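Local coordinates for protein glucoamylase (Thermoanaerobacterium thermosaccharolyticum, PDB 1LF6) that hydrolyses terminal alpha-1,4-linked glucose units from the non-reducing ends of starch-like chains, releasing beta-D-glucose, at residues D71-K76 with D156-N161. Residues are numbered along the deposited sequence; the frame is centred on the assembly and turned at random.
Sequences DVKEIK and DPHIKN
Asp71 holds the loop that leaves strand 150-157 by two bonds. Asp71 OD2 takes the N-H of Lys160 at 3.0 Å on the anti lone pair, nearly straight. Asp71 O accepts from His158 N at 2.6 Å, with the donor above the carbonyl plane. Further along the antiparallel pair, Lys73 N binds Asp156 O at 3.0 Å, and Asp156 N returns a bond to Glu74 O. Between the His158-Asp71 and Lys73-Asp156 bonds, Val72 faces Pro157 as a non-hydrogen-bonded pair. Where the chain turns a corner, Lys73 CB sits over the centre of the His158 imidazole, 3.5 Å from its centroid, a CH-pi contact. Lys73 CG, anti to the backbone N (chi1 -173°), lies over the same face, 3.6 Å from His158 CE1. The lysine then bends at chi2, and NZ forms a salt bridge with Glu74. His158 NE2 bonds Asp30 OD2 and, weakly, Asp156 OD1, while Trp32 meets the ring edge-to-face. An alanine at His158 would probably leave Lys73 CB and CG without the ring they pack on and cost Asp30 this bond. The contact joins neighbouring strands 70-80 and 150-157 in the N-terminal beta-sandwich domain; strand 58-63 flanks 70-80, and strands 176-183 and 186-192 of the other sheet pack against Ile159.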
loop_
_atom_site.group_PDB
_atom_site.type_symbol
_atom_site.label_atom_id
_atom_site.label_comp_id
_atom_site.label_asym_id
_atom_site.label_seq_id
_atom_site.Cartn_x
_atom_site.Cartn_y
_atom_site.Cartn_z
ATOM N N ASP A 71 -2.949 -11.542 9.648
ATOM C CA ASP A 71 -3.203 -12.791 10.350
ATOM C C ASP A 71 -3.353 -13.956 9.395
ATOM O O ASP A 71 -3.355 -15.113 9.810
ATOM C CB ASP A 71 -4.486 -12.669 11.168
ATOM C CG ASP A 71 -4.420 -11.567 12.192
ATOM O OD1 ASP A 71 -5.259 -10.644 12.128
ATOM O OD2 ASP A 71 -3.529 -11.620 13.065
ATOM N N VAL A 72 -3.479 -13.643 8.111
ATOM C CA VAL A 72 -3.670 -14.662 7.094
ATOM C C VAL A 72 -2.710 -14.489 5.923
ATOM O O VAL A 72 -2.407 -13.369 5.518
ATOM C CB VAL A 72 -5.120 -14.604 6.561
ATOM C CG1 VAL A 72 -5.339 -15.670 5.502
ATOM C CG2 VAL A 72 -6.101 -14.769 7.713
ATOM N N LYS A 73 -2.229 -15.601 5.381
ATOM C CA LYS A 73 -1.321 -15.539 4.248
ATOM C C LYS A 73 -2.137 -15.743 2.976
ATOM O O LYS A 73 -1.980 -15.007 2.000
ATOM C CB LYS A 73 -0.243 -16.617 4.379
ATOM C CG LYS A 73 0.866 -16.547 3.335
ATOM C CD LYS A 73 0.586 -17.438 2.142
ATOM C CE LYS A 73 1.782 -17.487 1.197
ATOM N NZ LYS A 73 1.584 -18.464 0.091
ATOM N N GLU A 74 -3.021 -16.739 3.006
ATOM C CA GLU A 74 -3.870 -17.056 1.865
ATOM C C GLU A 74 -5.072 -17.924 2.215
ATOM O O GLU A 74 -5.125 -18.556 3.268
ATOM C CB GLU A 74 -3.089 -17.809 0.792
ATOM C CG GLU A 74 -2.097 -17.005 0.001
ATOM C CD GLU A 74 -1.621 -17.780 -1.208
ATOM O OE1 GLU A 74 -1.185 -18.938 -1.024
ATOM O OE2 GLU A 74 -1.689 -17.238 -2.337
ATOM N N ILE A 75 -6.029 -17.939 1.293
ATOM C CA ILE A 75 -7.238 -18.750 1.388
ATOM C C ILE A 75 -7.525 -19.059 -0.076
ATOM O O ILE A 75 -8.017 -18.201 -0.813
ATOM C CB ILE A 75 -8.435 -17.975 1.976
ATOM C CG1 ILE A 75 -8.105 -17.470 3.380
ATOM C CG2 ILE A 75 -9.649 -18.896 2.051
ATOM C CD1 ILE A 75 -9.205 -16.618 4.004
ATOM N N LYS A 76 -7.191 -20.274 -0.501
ATOM C CA LYS A 76 -7.384 -20.660 -1.891
ATOM C C LYS A 76 -8.074 -22.005 -2.072
ATOM O O LYS A 76 -8.201 -22.795 -1.130
ATOM C CB LYS A 76 -6.029 -20.699 -2.602
ATOM C CG LYS A 76 -5.103 -21.786 -2.066
ATOM C CD LYS A 76 -3.729 -21.725 -2.709
ATOM C CE LYS A 76 -2.800 -22.768 -2.100
ATOM N NZ LYS A 76 -1.446 -22.728 -2.712
ATOM N N ASP A 156 -4.448 -20.726 5.155
ATOM C CA ASP A 156 -3.135 -20.632 5.789
ATOM C C ASP A 156 -3.052 -19.470 6.773
ATOM O O ASP A 156 -2.823 -18.326 6.385
ATOM C CB ASP A 156 -2.042 -20.476 4.735
ATOM C CG ASP A 156 -0.653 -20.511 5.336
ATOM O OD1 ASP A 156 0.321 -20.399 4.571
ATOM O OD2 ASP A 156 -0.530 -20.654 6.572
ATOM N N PRO A 157 -3.230 -19.751 8.069
ATOM C CA PRO A 157 -3.159 -18.671 9.049
ATOM C C PRO A 157 -1.735 -18.281 9.433
ATOM O O PRO A 157 -0.877 -19.141 9.653
ATOM C CB PRO A 157 -3.937 -19.237 10.228
ATOM C CG PRO A 157 -3.583 -20.685 10.178
ATOM C CD PRO A 157 -3.681 -21.006 8.700
ATOM N N HIS A 158 -1.495 -16.973 9.489
ATOM C CA HIS A 158 -0.206 -16.417 9.897
ATOM C C HIS A 158 -0.560 -15.361 10.928
ATOM O O HIS A 158 -0.289 -14.175 10.736
ATOM C CB HIS A 158 0.514 -15.751 8.726
ATOM C CG HIS A 158 1.218 -16.712 7.824
ATOM N ND1 HIS A 158 2.257 -16.332 7.003
ATOM C CD2 HIS A 158 1.025 -18.034 7.601
ATOM C CE1 HIS A 158 2.674 -17.377 6.312
ATOM N NE2 HIS A 158 1.943 -18.423 6.656
ATOM N N ILE A 159 -1.176 -15.802 12.017
ATOM C CA ILE A 159 -1.621 -14.901 13.065
ATOM C C ILE A 159 -0.531 -14.006 13.631
ATOM O O ILE A 159 0.585 -14.452 13.923
ATOM C CB ILE A 159 -2.308 -15.695 14.192
ATOM C CG1 ILE A 159 -3.415 -16.557 13.582
ATOM C CG2 ILE A 159 -2.901 -14.742 15.233
ATOM C CD1 ILE A 159 -4.005 -17.562 14.535
ATOM N N LYS A 160 -0.875 -12.732 13.774
ATOM C CA LYS A 160 0.036 -11.717 14.282
ATOM C C LYS A 160 1.356 -11.637 13.520
ATOM O O LYS A 160 2.435 -11.679 14.108
ATOM C CB LYS A 160 0.295 -11.919 15.774
ATOM C CG LYS A 160 -0.823 -11.390 16.656
ATOM C CD LYS A 160 -0.317 -11.118 18.065
ATOM C CE LYS A 160 -1.289 -10.253 18.840
ATOM N NZ LYS A 160 -0.724 -9.838 20.155
ATOM N N ASN A 161 1.246 -11.524 12.200
ATOM C CA ASN A 161 2.399 -11.383 11.310
ATOM C C ASN A 161 3.455 -12.481 11.286
ATOM O O ASN A 161 4.624 -12.199 11.033
ATOM C CB ASN A 161 3.093 -10.046 11.582
ATOM C CG ASN A 161 2.154 -8.869 11.429
ATOM O OD1 ASN A 161 1.839 -8.183 12.400
ATOM N ND2 ASN A 161 1.693 -8.634 10.210
#